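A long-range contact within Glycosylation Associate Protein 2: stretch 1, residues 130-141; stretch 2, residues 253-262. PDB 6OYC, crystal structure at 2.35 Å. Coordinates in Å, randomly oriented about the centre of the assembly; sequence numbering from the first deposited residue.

Stretch 1 130-141: QYGEKLQVSQIQ
Stretch 2 253-262: KLGPLHRRNG

Residues 132-135 lie in a strand that runs antiparallel to residues 253-262, part of a strand that begins earlier in the chain, with 146° between their directions and a closest axial approach of 4.5 Å. Both backbones are extended. Glu-133 pairs with Arg-259 through two hydrogen bonds (Glu-133 N to Arg-259 O, 3.0 Å; Arg-259 N to Glu-133 O, 2.9 Å), and Leu-135 with Leu-257 through two more (Leu-135 N to Leu-257 O, 2.7 Å; Leu-257 N to Leu-135 O, 3.0 Å). Asn-261 N to Tyr-131 O, 3.0 Å, extends the ladder, and a water joins Tyr-131 N to Asn-261 O.

Between these pairs, Gly-132 faces Arg-260 at a CA-CA distance of 4.0 Å. The missing side chain leaves a hollow that Arg-260 (chi1 m, chi2 and chi3 t) fills, its CG 4.0 Å from Gly-132 CA; a CB on the glycine would lie only 2.9 Å from that CG. On the same face Lys-134 (m, t, m, t) lays CG over the ring of His-258 (chi1 m, chi2 -98°), 3.4 Å from ND1, and that CG also meets Pro-256 CB at 3.7 Å.

The other face carries Glu-133, Leu-135, Leu-257 and Arg-259. Arg-259 (chi1 p, chi2 102°) brings its guanidinium face against the ring edge of Tyr-131 (chi1 t), NH2 to CE2 3.6 Å. Glu-133 (p, t) forms a salt bridge, OE1 to Arg-259 NH2 3.6 Å, out of the guanidinium plane and therefore purely electrostatic; a water links Glu-133 OE2 to Arg-259 NE. Leu-135 (m, p) packs CD1 4.1 Å from Arg-259 CG.

Beyond the strand, the 3-10 segment 137-139 turns the chain. Val-137 (m) sets CG1 3.4 Å from Leu-254 O, while Ile-140 (m, t) meets Leu-254 (m, t), CD1 to CD1 4.1 Å.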

# COMPACT_ATOMS: atom_id res chain seq x y z
N GLN B 130 -5.06 8.12 -3.60
CA GLN B 130 -4.55 6.83 -4.02
C GLN B 130 -5.70 6.06 -4.65
O GLN B 130 -6.86 6.28 -4.30
CB GLN B 130 -3.99 6.04 -2.82
CG GLN B 130 -4.95 6.06 -1.63
CD GLN B 130 -4.47 5.28 -0.40
OE1 GLN B 130 -3.61 4.39 -0.50
NE2 GLN B 130 -5.04 5.59 0.76
N TYR B 131 -5.37 5.17 -5.60
CA TYR B 131 -6.39 4.25 -6.10
C TYR B 131 -5.77 3.04 -6.77
O TYR B 131 -4.74 3.13 -7.44
CB TYR B 131 -7.36 4.90 -7.11
CG TYR B 131 -8.57 4.01 -7.37
CD1 TYR B 131 -9.49 3.73 -6.35
CD2 TYR B 131 -8.76 3.39 -8.60
CE1 TYR B 131 -10.58 2.91 -6.57
CE2 TYR B 131 -9.88 2.57 -8.84
CZ TYR B 131 -10.78 2.33 -7.81
OH TYR B 131 -11.87 1.51 -8.01
N GLY B 132 -6.44 1.91 -6.60
CA GLY B 132 -6.15 0.72 -7.38
C GLY B 132 -7.35 -0.20 -7.34
O GLY B 132 -8.22 -0.07 -6.47
N GLU B 133 -7.40 -1.12 -8.30
CA GLU B 133 -8.41 -2.16 -8.28
C GLU B 133 -7.94 -3.30 -9.18
O GLU B 133 -6.95 -3.18 -9.91
CB GLU B 133 -9.79 -1.63 -8.71
CG GLU B 133 -9.95 -1.35 -10.18
CD GLU B 133 -11.35 -0.84 -10.53
OE1 GLU B 133 -11.89 0.00 -9.80
OE2 GLU B 133 -11.92 -1.29 -11.54
N LYS B 134 -8.65 -4.41 -9.09
CA LYS B 134 -8.27 -5.65 -9.76
C LYS B 134 -9.27 -6.00 -10.85
O LYS B 134 -10.48 -5.83 -10.69
CB LYS B 134 -8.17 -6.81 -8.74
CG LYS B 134 -6.85 -6.85 -7.97
CD LYS B 134 -6.97 -7.59 -6.67
CE LYS B 134 -7.56 -6.68 -5.58
NZ LYS B 134 -7.64 -7.42 -4.29
N LEU B 135 -8.75 -6.46 -11.99
CA LEU B 135 -9.53 -7.19 -12.98
C LEU B 135 -9.33 -8.67 -12.65
O LEU B 135 -8.23 -9.21 -12.81
CB LEU B 135 -9.07 -6.87 -14.40
CG LEU B 135 -9.52 -5.50 -14.92
CD1 LEU B 135 -8.65 -4.35 -14.37
CD2 LEU B 135 -9.50 -5.47 -16.42
N GLN B 136 -10.39 -9.29 -12.13
CA GLN B 136 -10.36 -10.68 -11.69
C GLN B 136 -10.47 -11.64 -12.88
O GLN B 136 -11.02 -11.29 -13.93
CB GLN B 136 -11.48 -10.94 -10.68
CG GLN B 136 -11.43 -10.06 -9.42
CD GLN B 136 -10.29 -10.46 -8.47
OE1 GLN B 136 -9.61 -11.47 -8.67
NE2 GLN B 136 -10.09 -9.66 -7.44
N VAL B 137 -10.00 -12.88 -12.67
CA VAL B 137 -9.93 -13.84 -13.76
C VAL B 137 -11.31 -14.18 -14.30
O VAL B 137 -11.41 -14.76 -15.39
CB VAL B 137 -9.18 -15.14 -13.35
CG1 VAL B 137 -7.70 -14.87 -13.11
CG2 VAL B 137 -9.82 -15.82 -12.15
N SER B 138 -12.37 -13.84 -13.58
CA SER B 138 -13.70 -14.07 -14.12
C SER B 138 -13.97 -13.20 -15.34
O SER B 138 -14.73 -13.60 -16.23
CB SER B 138 -14.77 -13.80 -13.06
OG SER B 138 -14.67 -12.47 -12.61
N GLN B 139 -13.36 -12.01 -15.40
CA GLN B 139 -13.38 -11.14 -16.57
C GLN B 139 -12.77 -11.77 -17.81
O GLN B 139 -12.91 -11.20 -18.91
CB GLN B 139 -12.55 -9.88 -16.33
CG GLN B 139 -13.15 -8.84 -15.54
CD GLN B 139 -12.69 -7.53 -16.06
OE1 GLN B 139 -12.21 -7.40 -17.23
NE2 GLN B 139 -12.84 -6.51 -15.22
N ILE B 140 -11.98 -12.82 -17.65
CA ILE B 140 -11.18 -13.33 -18.76
C ILE B 140 -12.08 -14.11 -19.72
O ILE B 140 -12.95 -14.89 -19.30
CB ILE B 140 -10.02 -14.19 -18.21
CG1 ILE B 140 -9.06 -13.31 -17.44
CG2 ILE B 140 -9.30 -14.92 -19.35
CD1 ILE B 140 -7.82 -14.03 -16.93
N GLN B 141 -11.90 -13.86 -21.01
CA GLN B 141 -12.57 -14.62 -22.06
C GLN B 141 -11.49 -15.38 -22.83
O GLN B 141 -10.74 -14.78 -23.61
CB GLN B 141 -13.39 -13.70 -22.96
CG GLN B 141 -14.57 -13.05 -22.26
CD GLN B 141 -15.18 -11.90 -23.04
OE1 GLN B 141 -14.48 -10.99 -23.51
NE2 GLN B 141 -16.49 -11.92 -23.17
N LYS B 253 -0.64 -19.98 -14.93
CA LYS B 253 -1.57 -19.69 -13.85
C LYS B 253 -1.69 -18.18 -13.77
O LYS B 253 -0.70 -17.50 -13.49
CB LYS B 253 -1.11 -20.24 -12.50
CG LYS B 253 -1.02 -21.75 -12.41
CD LYS B 253 -1.17 -22.20 -10.95
CE LYS B 253 -0.91 -23.71 -10.76
NZ LYS B 253 0.53 -24.09 -10.85
N LEU B 254 -2.89 -17.66 -13.99
CA LEU B 254 -3.15 -16.23 -13.93
C LEU B 254 -3.89 -15.89 -12.65
O LEU B 254 -4.86 -16.56 -12.29
CB LEU B 254 -3.97 -15.78 -15.14
CG LEU B 254 -3.26 -16.03 -16.46
CD1 LEU B 254 -4.22 -15.86 -17.62
CD2 LEU B 254 -2.06 -15.10 -16.62
N GLY B 255 -3.46 -14.83 -11.98
CA GLY B 255 -4.20 -14.29 -10.87
C GLY B 255 -4.77 -12.93 -11.24
O GLY B 255 -4.91 -12.60 -12.42
N PRO B 256 -5.11 -12.12 -10.24
CA PRO B 256 -5.67 -10.81 -10.55
C PRO B 256 -4.73 -9.97 -11.40
O PRO B 256 -3.50 -10.06 -11.27
CB PRO B 256 -5.87 -10.17 -9.16
CG PRO B 256 -5.78 -11.30 -8.18
CD PRO B 256 -4.87 -12.30 -8.80
N LEU B 257 -5.31 -9.15 -12.26
CA LEU B 257 -4.59 -8.08 -12.94
C LEU B 257 -4.89 -6.79 -12.18
O LEU B 257 -6.03 -6.32 -12.15
CB LEU B 257 -5.01 -7.98 -14.41
CG LEU B 257 -4.66 -6.68 -15.13
CD1 LEU B 257 -3.14 -6.55 -15.23
CD2 LEU B 257 -5.30 -6.62 -16.52
N HIS B 258 -3.85 -6.21 -11.55
CA HIS B 258 -3.98 -4.98 -10.79
C HIS B 258 -3.78 -3.79 -11.71
O HIS B 258 -2.88 -3.78 -12.55
CB HIS B 258 -2.93 -4.89 -9.68
CG HIS B 258 -2.99 -6.02 -8.70
ND1 HIS B 258 -3.64 -5.91 -7.49
CD2 HIS B 258 -2.47 -7.27 -8.75
CE1 HIS B 258 -3.51 -7.05 -6.83
NE2 HIS B 258 -2.80 -7.89 -7.57
N ARG B 259 -4.58 -2.74 -11.48
CA ARG B 259 -4.33 -1.45 -12.12
C ARG B 259 -4.39 -0.35 -11.07
O ARG B 259 -5.28 -0.35 -10.22
CB ARG B 259 -5.33 -1.19 -13.25
CG ARG B 259 -6.78 -1.03 -12.82
CD ARG B 259 -7.12 0.43 -12.83
NE ARG B 259 -8.55 0.66 -12.71
CZ ARG B 259 -9.09 1.84 -12.45
NH1 ARG B 259 -8.32 2.91 -12.30
NH2 ARG B 259 -10.40 1.96 -12.36
N ARG B 260 -3.44 0.58 -11.12
CA ARG B 260 -3.23 1.56 -10.06
C ARG B 260 -2.93 2.93 -10.63
O ARG B 260 -2.31 3.06 -11.69
CB ARG B 260 -2.08 1.13 -9.11
CG ARG B 260 -2.38 -0.14 -8.33
CD ARG B 260 -1.13 -0.79 -7.71
NE ARG B 260 -1.48 -2.10 -7.16
CZ ARG B 260 -0.66 -3.14 -7.14
NH1 ARG B 260 0.57 -3.02 -7.63
NH2 ARG B 260 -1.05 -4.29 -6.62
N ASN B 261 -3.36 3.97 -9.91
CA ASN B 261 -2.83 5.31 -10.16
C ASN B 261 -1.36 5.32 -9.73
O ASN B 261 -1.06 5.08 -8.55
CB ASN B 261 -3.61 6.38 -9.40
CG ASN B 261 -5.08 6.50 -9.85
OD1 ASN B 261 -5.56 5.80 -10.75
ND2 ASN B 261 -5.80 7.40 -9.19
N GLY B 262 -0.46 5.56 -10.68
CA GLY B 262 0.96 5.41 -10.43
C GLY B 262 1.71 6.74 -10.41
O GLY B 262 1.26 7.75 -10.95
O HOH W 1 -2.36 5.64 -6.26
O HOH W 2 -10.52 -1.10 -13.66
O HOH W 3 -7.13 -11.50 -14.05